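Local coordinates for molybdopterin biosynthesis moeA protein (Pyrococcus horikoshii, PDB 1WU2) that probably takes part in molybdenum cofactor biosynthesis, acting on molybdopterin as other MoeA proteins do when molybdenum is inserted, at residues Tyr10-Ile24 with Leu309-Ala321. Numbering follows the deposited sequence.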
loop_
_atom_site.group_PDB
_atom_site.type_symbol
_atom_site.label_atom_id
_atom_site.label_comp_id
_atom_site.label_asym_id
_atom_site.label_seq_id
_atom_site.Cartn_x
_atom_site.Cartn_y
_atom_site.Cartn_z
ATOM N N TYR A 10 14.952 21.710 -5.315
ATOM C CA TYR A 10 13.888 20.910 -4.722
ATOM C C TYR A 10 13.981 20.816 -3.201
ATOM O O TYR A 10 12.973 20.965 -2.519
ATOM C CB TYR A 10 13.874 19.497 -5.312
ATOM C CG TYR A 10 12.969 18.544 -4.562
ATOM C CD1 TYR A 10 11.618 18.829 -4.390
ATOM C CD2 TYR A 10 13.465 17.368 -4.011
ATOM C CE1 TYR A 10 10.786 17.966 -3.694
ATOM C CE2 TYR A 10 12.640 16.497 -3.320
ATOM C CZ TYR A 10 11.302 16.802 -3.164
ATOM O OH TYR A 10 10.482 15.938 -2.481
ATOM N N ARG A 11 15.179 20.562 -2.677
ATOM C CA ARG A 11 15.353 20.351 -1.238
ATOM C C ARG A 11 15.100 21.625 -0.433
ATOM O O ARG A 11 14.594 21.555 0.682
ATOM C CB ARG A 11 16.741 19.782 -0.923
ATOM C CG ARG A 11 16.953 18.341 -1.403
ATOM C CD ARG A 11 16.184 17.281 -0.609
ATOM N NE ARG A 11 16.171 15.984 -1.292
ATOM C CZ ARG A 11 15.384 14.954 -0.973
ATOM N NH1 ARG A 11 14.517 15.035 0.035
ATOM N NH2 ARG A 11 15.466 13.824 -1.671
ATOM N N GLU A 12 15.444 22.779 -1.001
ATOM C CA GLU A 12 15.122 24.064 -0.379
ATOM C C GLU A 12 13.618 24.332 -0.428
ATOM O O GLU A 12 13.053 24.864 0.526
ATOM C CB GLU A 12 15.868 25.219 -1.060
ATOM C CG GLU A 12 15.638 26.573 -0.388
ATOM C CD GLU A 12 16.415 27.719 -1.020
ATOM O OE1 GLU A 12 17.063 27.522 -2.072
ATOM O OE2 GLU A 12 16.369 28.834 -0.453
ATOM N N ALA A 13 12.985 23.973 -1.543
ATOM C CA ALA A 13 11.552 24.190 -1.735
ATOM C C ALA A 13 10.728 23.296 -0.819
ATOM O O ALA A 13 9.678 23.703 -0.334
ATOM C CB ALA A 13 11.161 23.932 -3.184
ATOM N N LEU A 14 11.210 22.078 -0.594
ATOM C CA LEU A 14 10.502 21.108 0.228
ATOM C C LEU A 14 10.586 21.517 1.690
ATOM O O LEU A 14 9.642 21.313 2.441
ATOM C CB LEU A 14 11.083 19.702 0.033
ATOM C CG LEU A 14 10.393 18.573 0.805
ATOM C CD1 LEU A 14 8.970 18.365 0.298
ATOM C CD2 LEU A 14 11.200 17.280 0.722
ATOM N N LYS A 15 11.715 22.100 2.083
ATOM C CA LYS A 15 11.901 22.572 3.454
ATOM C C LYS A 15 11.051 23.814 3.741
ATOM O O LYS A 15 10.455 23.924 4.808
ATOM C CB LYS A 15 13.376 22.877 3.725
ATOM C CG LYS A 15 13.729 22.985 5.207
ATOM C CD LYS A 15 14.619 24.188 5.499
ATOM C CE LYS A 15 15.320 24.060 6.850
ATOM N NZ LYS A 15 14.386 24.236 7.994
ATOM N N LEU A 16 11.009 24.744 2.791
ATOM C CA LEU A 16 10.230 25.970 2.949
ATOM C C LEU A 16 8.755 25.623 3.097
ATOM O O LEU A 16 8.066 26.164 3.959
ATOM C CB LEU A 16 10.424 26.903 1.743
ATOM C CG LEU A 16 11.743 27.674 1.643
ATOM C CD1 LEU A 16 11.888 28.314 0.266
ATOM C CD2 LEU A 16 11.854 28.734 2.732
ATOM N N LEU A 17 8.298 24.697 2.257
ATOM C CA LEU A 17 6.920 24.221 2.255
ATOM C C LEU A 17 6.542 23.491 3.544
ATOM O O LEU A 17 5.520 23.793 4.152
ATOM C CB LEU A 17 6.699 23.291 1.057
ATOM C CG LEU A 17 5.265 22.811 0.798
ATOM C CD1 LEU A 17 4.929 22.892 -0.685
ATOM C CD2 LEU A 17 5.046 21.392 1.309
ATOM N N LEU A 18 7.366 22.532 3.953
ATOM C CA LEU A 18 7.048 21.669 5.098
ATOM C C LEU A 18 7.189 22.382 6.445
ATOM O O LEU A 18 6.478 22.053 7.390
ATOM C CB LEU A 18 7.914 20.401 5.089
ATOM C CG LEU A 18 7.639 19.375 3.988
ATOM C CD1 LEU A 18 8.652 18.242 4.062
ATOM C CD2 LEU A 18 6.211 18.831 4.073
ATOM N N ASP A 19 8.106 23.345 6.532
ATOM C CA ASP A 19 8.234 24.194 7.717
ATOM C C ASP A 19 6.968 25.035 7.927
ATOM O O ASP A 19 6.633 25.380 9.058
ATOM C CB ASP A 19 9.451 25.129 7.606
ATOM C CG ASP A 19 10.786 24.416 7.838
ATOM O OD1 ASP A 19 10.811 23.239 8.269
ATOM O OD2 ASP A 19 11.879 24.978 7.608
ATOM N N ASP A 20 6.281 25.364 6.835
ATOM C CA ASP A 20 5.013 26.097 6.888
ATOM C C ASP A 20 3.834 25.225 7.345
ATOM O O ASP A 20 2.819 25.747 7.808
ATOM C CB ASP A 20 4.704 26.704 5.512
ATOM C CG ASP A 20 3.716 27.857 5.584
ATOM O OD1 ASP A 20 3.983 28.826 6.320
ATOM O OD2 ASP A 20 2.654 27.889 4.928
ATOM N N ILE A 21 3.973 23.908 7.205
ATOM C CA ILE A 21 2.911 22.951 7.521
ATOM C C ILE A 21 3.085 22.377 8.930
ATOM O O ILE A 21 4.159 21.884 9.280
ATOM C CB ILE A 21 2.899 21.800 6.476
ATOM C CG1 ILE A 21 2.715 22.349 5.055
ATOM C CG2 ILE A 21 1.812 20.771 6.807
ATOM C CD1 ILE A 21 1.320 22.858 4.735
ATOM N N ASN A 22 2.020 22.435 9.726
ATOM C CA ASN A 22 2.029 21.899 11.086
ATOM C C ASN A 22 1.215 20.613 11.197
ATOM O O ASN A 22 0.310 20.368 10.396
ATOM C CB ASN A 22 1.474 22.934 12.065
ATOM C CG ASN A 22 2.282 24.218 12.075
ATOM O OD1 ASN A 22 3.498 24.198 12.251
ATOM N ND2 ASN A 22 1.605 25.343 11.881
ATOM N N GLU A 23 1.549 19.797 12.196
ATOM C CA GLU A 23 0.761 18.616 12.520
ATOM C C GLU A 23 -0.595 19.058 13.063
ATOM O O GLU A 23 -0.660 19.818 14.026
ATOM C CB GLU A 23 1.482 17.742 13.553
ATOM C CG GLU A 23 0.857 16.364 13.736
ATOM C CD GLU A 23 1.662 15.461 14.653
ATOM O OE1 GLU A 23 2.843 15.199 14.348
ATOM O OE2 GLU A 23 1.113 15.010 15.679
ATOM N N ILE A 24 -1.670 18.612 12.417
ATOM C CA ILE A 24 -3.027 18.827 12.919
ATOM C C ILE A 24 -3.160 18.257 14.337
ATOM O O ILE A 24 -2.672 17.164 14.623
ATOM C CB ILE A 24 -4.071 18.204 11.943
ATOM C CG1 ILE A 24 -4.336 19.162 10.779
ATOM C CG2 ILE A 24 -5.390 17.879 12.649
ATOM C CD1 ILE A 24 -5.063 18.524 9.609
ATOM N N LEU A 309 6.147 14.551 -4.773
ATOM C CA LEU A 309 7.335 15.275 -4.315
ATOM C C LEU A 309 7.024 16.339 -3.261
ATOM O O LEU A 309 7.918 16.749 -2.526
ATOM C CB LEU A 309 8.075 15.918 -5.499
ATOM C CG LEU A 309 8.756 14.944 -6.466
ATOM C CD1 LEU A 309 9.214 15.662 -7.717
ATOM C CD2 LEU A 309 9.935 14.249 -5.806
ATOM N N PHE A 310 5.767 16.774 -3.176
ATOM C CA PHE A 310 5.392 17.849 -2.255
ATOM C C PHE A 310 4.195 17.476 -1.392
ATOM O O PHE A 310 4.319 17.334 -0.177
ATOM C CB PHE A 310 5.085 19.136 -3.030
ATOM C CG PHE A 310 6.301 19.799 -3.607
ATOM C CD1 PHE A 310 6.493 19.858 -4.975
ATOM C CD2 PHE A 310 7.252 20.371 -2.777
ATOM C CE1 PHE A 310 7.615 20.473 -5.504
ATOM C CE2 PHE A 310 8.379 20.991 -3.307
ATOM C CZ PHE A 310 8.556 21.040 -4.667
ATOM N N VAL A 311 3.043 17.301 -2.030
ATOM C CA VAL A 311 1.777 17.117 -1.320
ATOM C C VAL A 311 1.791 15.885 -0.404
ATOM O O VAL A 311 1.366 15.961 0.745
ATOM C CB VAL A 311 0.580 17.015 -2.300
ATOM C CG1 VAL A 311 -0.737 16.935 -1.530
ATOM C CG2 VAL A 311 0.557 18.203 -3.253
ATOM N N LYS A 312 2.286 14.767 -0.927
ATOM C CA LYS A 312 2.380 13.507 -0.191
ATOM C C LYS A 312 3.079 13.691 1.160
ATOM O O LYS A 312 2.626 13.172 2.171
ATOM C CB LYS A 312 3.128 12.465 -1.041
ATOM C CG LYS A 312 3.500 11.184 -0.312
ATOM C CD LYS A 312 3.931 10.079 -1.273
ATOM C CE LYS A 312 5.367 10.240 -1.740
ATOM N NZ LYS A 312 6.003 8.936 -2.079
ATOM N N HIS A 313 4.177 14.438 1.162
ATOM C CA HIS A 313 4.972 14.653 2.370
ATOM C C HIS A 313 4.349 15.668 3.326
ATOM O O HIS A 313 4.549 15.573 4.534
ATOM C CB HIS A 313 6.395 15.067 1.986
ATOM C CG HIS A 313 7.092 14.051 1.141
ATOM N ND1 HIS A 313 7.327 12.764 1.574
ATOM C CD2 HIS A 313 7.566 14.114 -0.124
ATOM C CE1 HIS A 313 7.932 12.084 0.617
ATOM N NE2 HIS A 313 8.089 12.881 -0.424
ATOM N N ALA A 314 3.602 16.628 2.789
ATOM C CA ALA A 314 2.861 17.584 3.615
ATOM C C ALA A 314 1.727 16.895 4.367
ATOM O O ALA A 314 1.553 17.103 5.564
ATOM C CB ALA A 314 2.308 18.719 2.758
ATOM N N LEU A 315 0.959 16.080 3.655
ATOM C CA LEU A 315 -0.137 15.313 4.246
ATOM C C LEU A 315 0.358 14.371 5.345
ATOM O O LEU A 315 -0.275 14.245 6.392
ATOM C CB LEU A 315 -0.862 14.508 3.168
ATOM C CG LEU A 315 -1.719 15.334 2.209
ATOM C CD1 LEU A 315 -2.009 14.550 0.941
ATOM C CD2 LEU A 315 -3.021 15.761 2.878
ATOM N N ALA A 316 1.492 13.721 5.095
ATOM C CA ALA A 316 2.102 12.820 6.068
ATOM C C ALA A 316 2.547 13.568 7.321
ATOM O O ALA A 316 2.428 13.053 8.423
ATOM C CB ALA A 316 3.283 12.085 5.443
ATOM N N LYS A 317 3.050 14.785 7.148
ATOM C CA LYS A 317 3.460 15.619 8.277
ATOM C C LYS A 317 2.264 16.062 9.121
ATOM O O LYS A 317 2.376 16.195 10.338
ATOM C CB LYS A 317 4.236 16.850 7.792
ATOM C CG LYS A 317 5.200 17.411 8.833
ATOM C CD LYS A 317 5.336 18.913 8.741
ATOM C CE LYS A 317 6.137 19.462 9.908
ATOM N NZ LYS A 317 6.639 20.826 9.623
HETATM N N MSE A 318 1.122 16.272 8.469
HETATM C CA MSE A 318 -0.083 16.771 9.134
HETATM C C MSE A 318 -0.708 15.727 10.069
HETATM O O MSE A 318 -1.276 16.078 11.097
HETATM C CB MSE A 318 -1.109 17.251 8.097
HETATM C CG MSE A 318 -0.716 18.553 7.414
HETATM SE SE MSE A 318 -1.954 19.126 6.002
HETATM C CE MSE A 318 -2.759 20.573 6.949
ATOM N N VAL A 319 -0.594 14.449 9.714
ATOM C CA VAL A 319 -1.067 13.358 10.571
ATOM C C VAL A 319 0.075 12.670 11.338
ATOM O O VAL A 319 -0.166 11.758 12.129
ATOM C CB VAL A 319 -1.856 12.298 9.763
ATOM C CG1 VAL A 319 -3.073 12.929 9.100
ATOM C CG2 VAL A 319 -0.967 11.600 8.725
ATOM N N GLY A 320 1.309 13.111 11.110
ATOM C CA GLY A 320 2.477 12.493 11.716
ATOM C C GLY A 320 2.704 11.053 11.287
ATOM O O GLY A 320 3.199 10.244 12.072
ATOM N N ALA A 321 2.344 10.736 10.045
ATOM C CA ALA A 321 2.476 9.385 9.508
ATOM C C ALA A 321 3.926 8.919 9.481
ATOM O O ALA A 321 4.824 9.670 9.094
ATOM C CB ALA A 321 1.885 9.313 8.107
HETATM O O HOH W 1 4.246 15.424 11.825
#
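Tyr10 holds CG trans to its backbone N (chi1 169°), which swings the phenol toward Leu309 and Phe310. Phe310 carries its ring beside its own backbone N and enters the helix 10-20 as a knob among Tyr10, Ala13, Leu14 and Leu17. The two rings form an offset edge-to-face pair, planes at 73°. The Tyr10 edge lies over one face of Phe310, with CD1 3.8 Å from Phe310 CZ. Tyr10 OH donates to Leu309 O at 2.7 Å, in the carbonyl plane and on a lone pair. This bond ties the hydroxyl to the backbone of helix 300-319. Leu17 CD2 and Leu18 CD2 both pack on Ala314.

At the far end, Lys317 NZ donates to Leu18 O, in the last turn of helix 10-20, at 2.6 Å and from above its plane. It also donates to Ile21 O, just beyond that helix, at 2.7 Å and almost head-on. Ile21 N reaches Leu18 O from the opposite face. Ile21 CG2 presses tightly on Met318 CG, 3.4 Å away. Ile24 N donates to Met318 O at 2.9 Å. Glu23 OE1 shares a water with Lys317 O, while OE2 pairs with Lys157 and Lys180. The helix 300-319 ends in a Schellman motif at Gly320. The N-terminal helix thus packs on the last helix of the probable molybdopterin-binding domain. Segments 10-20 and 309-319 cross at -32°, a parallel-running helix pair with one knob, Phe310, set into a hole of helix 10-20.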